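PDB 5J7R: putative Lipoprotein from Clostridium perfringens, which is of unknown function but carries a domain of the sporulation and spore germination family, consistent with a role in those processes at the membrane. Local coordinates for residues Ile22-Leu27 against Leu48-Glu53; Leu55-Ile60 against Thr81-Phe86; Lys89-Ile94 against Ser126-Asn131. All blocks are in the same frame, centred on the assembly; numbering follows the deposited sequence.

Interaction 1 (Ile22-Leu27 against Leu48-Glu53); sequences IGDIDL and LVDGDE. With MG (magnesium ion), chain E.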
loop_
_atom_site.group_PDB
_atom_site.type_symbol
_atom_site.label_atom_id
_atom_site.label_comp_id
_atom_site.label_asym_id
_atom_site.label_seq_id
_atom_site.Cartn_x
_atom_site.Cartn_y
_atom_site.Cartn_z
ATOM N N ILE A 22 4.098 1.664 -3.616
ATOM C CA ILE A 22 3.507 2.249 -2.398
ATOM C C ILE A 22 4.569 2.888 -1.476
ATOM O O ILE A 22 4.312 3.901 -0.857
ATOM C CB ILE A 22 2.731 1.204 -1.564
ATOM C CG1 ILE A 22 1.744 0.426 -2.453
ATOM C CG2 ILE A 22 2.023 1.896 -0.399
ATOM C CD1 ILE A 22 1.072 -0.749 -1.769
ATOM N N GLY A 23 5.745 2.272 -1.366
ATOM C CA GLY A 23 6.832 2.794 -0.514
ATOM C C GLY A 23 6.634 2.510 0.969
ATOM O O GLY A 23 5.638 1.918 1.363
ATOM N N ASP A 24 7.603 2.920 1.791
ATOM C CA ASP A 24 7.549 2.674 3.237
ATOM C C ASP A 24 6.517 3.543 3.946
ATOM O O ASP A 24 6.306 4.680 3.556
ATOM C CB ASP A 24 8.929 2.921 3.886
ATOM C CG ASP A 24 10.002 1.952 3.405
ATOM O OD1 ASP A 24 9.675 0.940 2.750
ATOM O OD2 ASP A 24 11.197 2.214 3.694
ATOM N N ILE A 25 5.876 2.987 4.979
ATOM C CA ILE A 25 4.910 3.734 5.796
ATOM C C ILE A 25 5.342 3.525 7.250
ATOM O O ILE A 25 5.314 2.417 7.761
ATOM C CB ILE A 25 3.440 3.301 5.613
ATOM C CG1 ILE A 25 3.098 3.204 4.119
ATOM C CG2 ILE A 25 2.515 4.243 6.390
ATOM C CD1 ILE A 25 1.698 2.719 3.822
ATOM N N ASP A 26 5.743 4.603 7.899
ATOM C CA ASP A 26 6.237 4.534 9.251
ATOM C C ASP A 26 5.047 4.731 10.188
ATOM O O ASP A 26 4.473 5.803 10.225
ATOM C CB ASP A 26 7.317 5.618 9.419
ATOM C CG ASP A 26 8.096 5.484 10.702
ATOM O OD1 ASP A 26 7.828 4.524 11.461
ATOM O OD2 ASP A 26 8.977 6.345 10.945
ATOM N N LEU A 27 4.684 3.686 10.930
ATOM C CA LEU A 27 3.535 3.717 11.827
ATOM C C LEU A 27 3.842 3.111 13.184
ATOM O O LEU A 27 4.946 2.656 13.454
ATOM C CB LEU A 27 2.434 2.817 11.255
ATOM C CG LEU A 27 1.895 3.126 9.872
ATOM C CD1 LEU A 27 0.928 2.047 9.391
ATOM C CD2 LEU A 27 1.218 4.486 9.863
ATOM N N LEU A 48 7.745 -0.264 10.489
ATOM C CA LEU A 48 7.974 0.343 9.217
ATOM C C LEU A 48 7.373 -0.647 8.236
ATOM O O LEU A 48 7.940 -1.702 7.953
ATOM C CB LEU A 48 9.453 0.595 8.986
ATOM C CG LEU A 48 9.641 1.407 7.705
ATOM C CD1 LEU A 48 9.184 2.854 7.854
ATOM C CD2 LEU A 48 11.096 1.388 7.356
ATOM N N VAL A 49 6.189 -0.301 7.746
ATOM C CA VAL A 49 5.490 -1.151 6.816
ATOM C C VAL A 49 6.040 -0.854 5.455
ATOM O O VAL A 49 5.938 0.259 4.992
ATOM C CB VAL A 49 3.989 -0.819 6.776
ATOM C CG1 VAL A 49 3.270 -1.693 5.765
ATOM C CG2 VAL A 49 3.365 -0.974 8.150
ATOM N N ASP A 50 6.624 -1.857 4.829
ATOM C CA ASP A 50 7.170 -1.736 3.483
ATOM C C ASP A 50 6.034 -2.077 2.521
ATOM O O ASP A 50 5.723 -3.238 2.362
ATOM C CB ASP A 50 8.369 -2.702 3.380
ATOM C CG ASP A 50 9.029 -2.738 2.030
ATOM O OD1 ASP A 50 8.377 -2.703 0.991
ATOM O OD2 ASP A 50 10.241 -2.937 2.002
ATOM N N GLY A 51 5.433 -1.061 1.887
ATOM C CA GLY A 51 4.281 -1.278 1.000
ATOM C C GLY A 51 4.408 -2.289 -0.114
ATOM O O GLY A 51 3.497 -3.089 -0.329
ATOM N N ASP A 52 5.516 -2.236 -0.844
ATOM C CA ASP A 52 5.756 -3.186 -1.928
ATOM C C ASP A 52 5.834 -4.612 -1.385
ATOM O O ASP A 52 5.401 -5.535 -2.072
ATOM C CB ASP A 52 7.007 -2.812 -2.741
ATOM C CG ASP A 52 6.830 -1.504 -3.523
ATOM O OD1 ASP A 52 5.761 -0.865 -3.404
ATOM O OD2 ASP A 52 7.765 -1.122 -4.275
ATOM N N GLU A 53 6.373 -4.806 -0.167
ATOM C CA GLU A 53 6.427 -6.155 0.412
ATOM C C GLU A 53 5.051 -6.617 0.803
ATOM O O GLU A 53 4.721 -7.775 0.572
ATOM C CB GLU A 53 7.368 -6.269 1.598
ATOM C CG GLU A 53 8.821 -6.094 1.216
ATOM C CD GLU A 53 9.791 -6.387 2.357
ATOM O OE1 GLU A 53 11.002 -6.600 2.091
ATOM O OE2 GLU A 53 9.347 -6.424 3.521
HETATM MG MG MG E . 12.141 -2.267 0.826
HETATM O O HOH W 1 10.940 -0.309 0.542
HETATM O O HOH W 2 10.436 -2.896 -0.932
HETATM O O HOH W 3 12.214 -4.261 0.887
HETATM O O HOH W 4 13.177 -1.850 -0.724
#
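Ile25 and Val49 form the antiparallel hydrogen-bonded pair at the middle of this contact: Ile25 N donates to Val49 O over 2.7 Å, and Val49 N returns the bond to Ile25 O. Asp24 with Asp50 and Asp26 with Leu48 are the flanking non-hydrogen-bonded pairs. Asp24 to Asp26 also pair in parallel with a strand of a second subunit, which extends the sheet. Gly51 N, at the start of the helix, reaches Gly23 O at 3.0 Å from above the carbonyl plane. Asp52 OD1 takes Ile22 N in a nearly straight bond (3.0 Å, 178°), while Asp52 OD2 has a hydrogen-bond partner in Ser126.

The acidic face holds a magnesium ion. Asp50, its CG anti to the backbone N (chi1 178°), binds it through OD2 at 2.3 Å, and four waters add to its shell, one donating to Asp24 OD1 and another to Glu53 OE1. Asp50 OD1 receives a third water and also caps the helix by accepting Glu53 N at 3.1 Å. Asp24 OD1 and Asp50 OD1 lie 4.2 Å apart, a repulsion the metal probably eases.

Leu48 CD1 sits 3.7 Å from Asp26 CB, the side chains roughly perpendicular; on the other face Leu27 CD1 meets Val49 CG2 at 4.1 Å. These features describe the base of a beta hairpin, whose strand 42-50 passes into helix 51-65 through an aspartate N-cap that also binds magnesium.

Interaction 2 (Leu55-Ile60 against Thr81-Phe86); sequences LGQYLI and TKLLSF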
loop_
_atom_site.group_PDB
_atom_site.type_symbol
_atom_site.label_atom_id
_atom_site.label_comp_id
_atom_site.label_asym_id
_atom_site.label_seq_id
_atom_site.Cartn_x
_atom_site.Cartn_y
_atom_site.Cartn_z
ATOM N N LEU A 55 2.220 -5.663 -0.545
ATOM C CA LEU A 55 1.479 -5.873 -1.794
ATOM C C LEU A 55 1.925 -7.177 -2.450
ATOM O O LEU A 55 1.091 -7.999 -2.838
ATOM C CB LEU A 55 1.690 -4.715 -2.760
ATOM C CG LEU A 55 0.949 -4.792 -4.096
ATOM C CD1 LEU A 55 -0.558 -4.872 -3.893
ATOM C CD2 LEU A 55 1.304 -3.582 -4.933
ATOM N N GLY A 56 3.235 -7.360 -2.567
ATOM C CA GLY A 56 3.794 -8.573 -3.147
ATOM C C GLY A 56 3.325 -9.795 -2.382
ATOM O O GLY A 56 2.937 -10.809 -2.961
ATOM N N GLN A 57 3.342 -9.684 -1.067
ATOM C CA GLN A 57 2.914 -10.777 -0.214
ATOM C C GLN A 57 1.451 -11.119 -0.487
ATOM O O GLN A 57 1.093 -12.280 -0.551
ATOM C CB GLN A 57 3.170 -10.422 1.251
ATOM C CG GLN A 57 2.687 -11.441 2.247
ATOM C CD GLN A 57 3.189 -11.154 3.656
ATOM O OE1 GLN A 57 4.326 -10.714 3.853
ATOM N NE2 GLN A 57 2.370 -11.473 4.646
ATOM N N TYR A 58 0.617 -10.095 -0.638
ATOM C CA TYR A 58 -0.792 -10.280 -0.915
ATOM C C TYR A 58 -0.982 -10.992 -2.269
ATOM O O TYR A 58 -1.772 -11.931 -2.372
ATOM C CB TYR A 58 -1.505 -8.926 -0.930
ATOM C CG TYR A 58 -2.987 -9.016 -1.100
ATOM C CD1 TYR A 58 -3.820 -9.182 0.002
ATOM C CD2 TYR A 58 -3.563 -8.942 -2.359
ATOM C CE1 TYR A 58 -5.190 -9.263 -0.138
ATOM C CE2 TYR A 58 -4.943 -9.034 -2.513
ATOM C CZ TYR A 58 -5.745 -9.191 -1.404
ATOM O OH TYR A 58 -7.100 -9.273 -1.538
ATOM N N LEU A 59 -0.247 -10.536 -3.287
ATOM C CA LEU A 59 -0.283 -11.139 -4.627
ATOM C C LEU A 59 0.089 -12.615 -4.605
ATOM O O LEU A 59 -0.615 -13.427 -5.210
ATOM C CB LEU A 59 0.627 -10.384 -5.610
ATOM C CG LEU A 59 0.216 -8.947 -5.953
ATOM C CD1 LEU A 59 1.277 -8.270 -6.811
ATOM C CD2 LEU A 59 -1.126 -8.938 -6.654
ATOM N N ILE A 60 1.187 -12.975 -3.933
ATOM C CA ILE A 60 1.578 -14.385 -3.861
ATOM C C ILE A 60 0.502 -15.185 -3.146
ATOM O O ILE A 60 0.248 -16.343 -3.497
ATOM C CB ILE A 60 2.941 -14.605 -3.147
ATOM C CG1 ILE A 60 4.069 -13.907 -3.906
ATOM C CG2 ILE A 60 3.280 -16.095 -3.024
ATOM C CD1 ILE A 60 4.256 -14.371 -5.337
ATOM N N THR A 81 -0.121 -25.124 -0.348
ATOM C CA THR A 81 1.119 -24.343 -0.240
ATOM C C THR A 81 0.900 -23.188 0.718
ATOM O O THR A 81 -0.185 -22.613 0.782
ATOM C CB THR A 81 1.569 -23.753 -1.602
ATOM O OG1 THR A 81 1.748 -24.816 -2.549
ATOM C CG2 THR A 81 2.878 -22.971 -1.478
ATOM N N LYS A 82 1.938 -22.847 1.457
ATOM C CA LYS A 82 1.862 -21.779 2.419
ATOM C C LYS A 82 3.012 -20.829 2.224
ATOM O O LYS A 82 4.138 -21.260 2.020
ATOM C CB LYS A 82 1.940 -22.360 3.820
ATOM C CG LYS A 82 0.775 -23.308 4.153
ATOM C CD LYS A 82 0.895 -23.830 5.573
ATOM C CE LYS A 82 -0.011 -25.012 5.858
ATOM N NZ LYS A 82 -0.011 -25.396 7.297
ATOM N N LEU A 83 2.717 -19.537 2.286
ATOM C CA LEU A 83 3.744 -18.521 2.148
ATOM C C LEU A 83 4.395 -18.306 3.527
ATOM O O LEU A 83 3.757 -17.804 4.444
ATOM C CB LEU A 83 3.129 -17.223 1.622
ATOM C CG LEU A 83 4.082 -16.051 1.411
ATOM C CD1 LEU A 83 5.180 -16.385 0.428
ATOM C CD2 LEU A 83 3.301 -14.866 0.920
ATOM N N LEU A 84 5.653 -18.712 3.672
ATOM C CA LEU A 84 6.362 -18.567 4.941
ATOM C C LEU A 84 6.790 -17.126 5.154
ATOM O O LEU A 84 6.650 -16.588 6.253
ATOM C CB LEU A 84 7.566 -19.505 4.999
ATOM C CG LEU A 84 7.233 -21.000 4.907
ATOM C CD1 LEU A 84 8.518 -21.810 4.860
ATOM C CD2 LEU A 84 6.351 -21.463 6.058
ATOM N N SER A 85 7.317 -16.506 4.106
ATOM C CA SER A 85 7.739 -15.113 4.182
ATOM C C SER A 85 7.960 -14.539 2.788
ATOM O O SER A 85 8.191 -15.277 1.828
ATOM C CB SER A 85 9.030 -14.952 4.989
ATOM O OG SER A 85 10.120 -15.579 4.342
ATOM N N PHE A 86 7.892 -13.216 2.704
ATOM C CA PHE A 86 8.102 -12.512 1.464
ATOM C C PHE A 86 8.942 -11.283 1.775
ATOM O O PHE A 86 8.565 -10.487 2.630
ATOM C CB PHE A 86 6.772 -12.128 0.832
ATOM C CG PHE A 86 6.924 -11.431 -0.474
ATOM C CD1 PHE A 86 7.107 -12.140 -1.653
ATOM C CD2 PHE A 86 6.911 -10.062 -0.528
ATOM C CE1 PHE A 86 7.259 -11.469 -2.866
ATOM C CE2 PHE A 86 7.075 -9.393 -1.727
ATOM C CZ PHE A 86 7.249 -10.088 -2.894
#
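Phe86 lies with one ring face against the backbone of the helix at Gly56 and Gln57. Gln57 N stands 3.6 Å above the ring plane and Gly56 C 3.8 Å above it, both displaced toward the rim, and Gly56 CA approaches Phe86 CE2 at 3.7 Å. Gly56 has no side chain, and its backbone lies directly against the ring. The first torsion of Phe86 puts CG anti to the backbone N (chi1 -178°), and CB is directed at the helix.

The remaining contacts are largely apolar. Leu83 CD2 touches Gln57 CG at 3.7 Å and also Gln57 O, and its other methyl, CD1, meets Ile60 CG2 at 4.0 Å, the leucine and isoleucine side chains crossing at about a right angle. Ile60 CG1 comes within 4.1 Å of Phe86 CE1. The Gln57 and Phe86 side chains run alongside one another with opposed directions. No hydrogen bond joins the two segments.

The axes of segments 55-60 and 83-86 approach to 8.7 Å and run nearly antiparallel, at 154°. Helix 51-65 thus packs on strand 83-89, outermost in its sheet within this chain, with Ile95 of strand 92-97 touching Ile60 and Phe86, and Ile117 and Ile121 of helix 107-121 also packing on Ile60.

Interaction 3 (Lys89-Ile94 against Ser126-Asn131); sequences KDDIAI and SINKIN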
loop_
_atom_site.group_PDB
_atom_site.type_symbol
_atom_site.label_atom_id
_atom_site.label_comp_id
_atom_site.label_asym_id
_atom_site.label_seq_id
_atom_site.Cartn_x
_atom_site.Cartn_y
_atom_site.Cartn_z
ATOM N N LYS A 89 14.787 -7.736 -1.536
ATOM C CA LYS A 89 16.184 -7.331 -1.380
ATOM C C LYS A 89 16.619 -6.689 -2.677
ATOM O O LYS A 89 16.856 -7.384 -3.665
ATOM C CB LYS A 89 17.072 -8.514 -1.021
ATOM C CG LYS A 89 16.791 -8.999 0.397
ATOM C CD LYS A 89 17.776 -10.067 0.870
ATOM C CE LYS A 89 17.437 -10.657 2.228
ATOM N NZ LYS A 89 18.299 -11.815 2.579
ATOM N N ASP A 90 16.700 -5.359 -2.661
ATOM C CA ASP A 90 17.079 -4.554 -3.826
ATOM C C ASP A 90 15.987 -4.739 -4.902
ATOM O O ASP A 90 14.869 -4.258 -4.705
ATOM C CB ASP A 90 18.515 -4.883 -4.302
ATOM C CG ASP A 90 19.012 -3.944 -5.414
ATOM O OD1 ASP A 90 18.267 -3.034 -5.841
ATOM O OD2 ASP A 90 20.167 -4.120 -5.852
ATOM N N ASP A 91 16.282 -5.435 -6.003
ATOM C CA ASP A 91 15.276 -5.663 -7.048
ATOM C C ASP A 91 14.847 -7.139 -7.131
ATOM O O ASP A 91 14.235 -7.561 -8.115
ATOM C CB ASP A 91 15.795 -5.192 -8.409
ATOM C CG ASP A 91 17.027 -5.965 -8.878
ATOM O OD1 ASP A 91 17.723 -6.575 -8.036
ATOM O OD2 ASP A 91 17.309 -5.949 -10.094
ATOM N N ILE A 92 15.149 -7.908 -6.090
ATOM C CA ILE A 92 14.808 -9.323 -6.055
ATOM C C ILE A 92 13.744 -9.583 -5.008
ATOM O O ILE A 92 13.848 -9.094 -3.881
ATOM C CB ILE A 92 16.054 -10.176 -5.718
ATOM C CG1 ILE A 92 17.143 -9.896 -6.744
ATOM C CG2 ILE A 92 15.717 -11.674 -5.661
ATOM C CD1 ILE A 92 18.473 -10.539 -6.444
ATOM N N ALA A 93 12.737 -10.363 -5.391
ATOM C CA ALA A 93 11.664 -10.751 -4.496
ATOM C C ALA A 93 11.961 -12.157 -3.986
ATOM O O ALA A 93 11.959 -13.114 -4.757
ATOM C CB ALA A 93 10.338 -10.723 -5.220
ATOM N N ILE A 94 12.244 -12.264 -2.688
ATOM C CA ILE A 94 12.542 -13.543 -2.057
ATOM C C ILE A 94 11.213 -14.121 -1.624
ATOM O O ILE A 94 10.629 -13.686 -0.627
ATOM C CB ILE A 94 13.429 -13.388 -0.817
ATOM C CG1 ILE A 94 14.715 -12.705 -1.162
ATOM C CG2 ILE A 94 13.859 -14.732 -0.283
ATOM C CD1 ILE A 94 15.437 -12.230 0.064
ATOM N N SER A 126 9.628 -2.067 -8.582
ATOM C CA SER A 126 10.896 -2.301 -7.886
ATOM C C SER A 126 11.438 -3.735 -8.053
ATOM O O SER A 126 12.593 -3.985 -7.769
ATOM C CB SER A 126 10.754 -1.932 -6.396
ATOM O OG SER A 126 9.664 -2.609 -5.792
ATOM N N ILE A 127 10.615 -4.657 -8.550
ATOM C CA ILE A 127 11.034 -6.049 -8.709
ATOM C C ILE A 127 11.283 -6.414 -10.167
ATOM O O ILE A 127 10.430 -6.186 -11.026
ATOM C CB ILE A 127 9.981 -7.008 -8.113
ATOM C CG1 ILE A 127 9.711 -6.638 -6.640
ATOM C CG2 ILE A 127 10.460 -8.455 -8.235
ATOM C CD1 ILE A 127 8.586 -7.402 -5.970
ATOM N N ASN A 128 12.460 -6.986 -10.419
ATOM C CA ASN A 128 12.866 -7.442 -11.750
ATOM C C ASN A 128 13.184 -8.942 -11.769
ATOM O O ASN A 128 13.201 -9.550 -12.837
ATOM C CB ASN A 128 14.076 -6.649 -12.248
ATOM C CG ASN A 128 13.757 -5.180 -12.483
ATOM O OD1 ASN A 128 12.620 -4.810 -12.802
ATOM N ND2 ASN A 128 14.771 -4.333 -12.351
ATOM N N LYS A 129 13.434 -9.530 -10.598
ATOM C CA LYS A 129 13.742 -10.954 -10.488
ATOM C C LYS A 129 13.110 -11.553 -9.240
ATOM O O LYS A 129 12.711 -10.829 -8.320
ATOM C CB LYS A 129 15.252 -11.165 -10.410
ATOM C CG LYS A 129 16.017 -10.629 -11.601
ATOM C CD LYS A 129 17.498 -10.944 -11.505
ATOM C CE LYS A 129 18.207 -10.438 -12.750
ATOM N NZ LYS A 129 19.685 -10.620 -12.735
ATOM N N ILE A 130 13.007 -12.881 -9.219
ATOM C CA ILE A 130 12.457 -13.586 -8.064
ATOM C C ILE A 130 13.428 -14.685 -7.659
ATOM O O ILE A 130 14.148 -15.239 -8.484
ATOM C CB ILE A 130 11.049 -14.182 -8.308
ATOM C CG1 ILE A 130 11.097 -15.367 -9.281
ATOM C CG2 ILE A 130 10.094 -13.088 -8.783
ATOM C CD1 ILE A 130 9.761 -16.049 -9.485
ATOM N N ASN A 131 13.444 -14.966 -6.369
ATOM C CA ASN A 131 14.277 -15.987 -5.803
ATOM C C ASN A 131 13.340 -16.812 -4.942
ATOM O O ASN A 131 12.914 -16.370 -3.877
ATOM C CB ASN A 131 15.392 -15.354 -4.968
ATOM C CG ASN A 131 16.351 -16.376 -4.382
ATOM O OD1 ASN A 131 16.407 -17.522 -4.813
ATOM N ND2 ASN A 131 17.123 -15.950 -3.401
#
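Asp91 O is gripped by two successive backbone amides: Asn128 N at 3.0 Å, nearly straight (173°) and in the carbonyl plane, and Lys129 N at 3.3 Å. Further along, Ala93 N donates to Lys129 O at 3.0 Å and Asn131 N to Ala93 O at 2.9 Å. The bonds alternate in direction, as expected of parallel strands, and the axes of 92-94 and 129-131 diverge by 26°. The bridges pair Ile92 with Lys129, Ala93 with Ile130 and Ile94 with Asn131.

CA-H...O contacts supplement this framework. Asp91 CA lies 3.2 Å from Ser126 O, and Ile92 CA is directed at Lys129 O, the same oxygen that accepts Ala93 N. A type II' turn from Lys89 to Ile92 leads from strand 83-89 into strand 92-97; just before the latter, Asp91 CA is nearest Ile127 CA.

Ala93 CB meets Ile127 CG2 and CD1, both at 3.8 Å, and Ile127 and Ile130 continue onto Ile121, Ile117 and Ile118 of helix 107-121. On the face of Ile92 and Asn131, Ile92 CG2 rests on Asn131 CB at 3.8 Å; CG2 is anti to the backbone N, which directs this methyl branch over the neighbouring strand. Lys129 begins on that same face, but its extended chain leads away.

All four hydrogen bonds join main-chain atoms; they hold the parallel strands of a beta-alpha-beta unit together but do not by themselves select the register, which side-chain packing more likely favours. The apolar side is buried beneath the connecting helix, whereas the opposite side mixes Ile92 and Ile94 with the polar Lys129 and Asn131.

The three contacts follow one another along the chain. Interactions 1 and 2 share helix 51-65, whose first turn reaches Phe86: Glu53 O lies 3.4 Å from Phe86 CD2. The same ring joins interaction 2 to interaction 3, since Phe86 CZ is 3.9 Å from Ala93 CB. A probable hydrogen bond of 2.8 Å between Asp52 OD2 and Ser126 OG links interactions 1 and 3 directly, although their centres are 16 Å apart. Magnesium belongs to interaction 1. The side chain of Ser126 is about 7 Å from the bound magnesium ion. The side chain of Phe86 is about 9 Å from the same magnesium ion. Other subunits touch interactions 1 and 2, whereas no other chain of the assembly touches interaction 3.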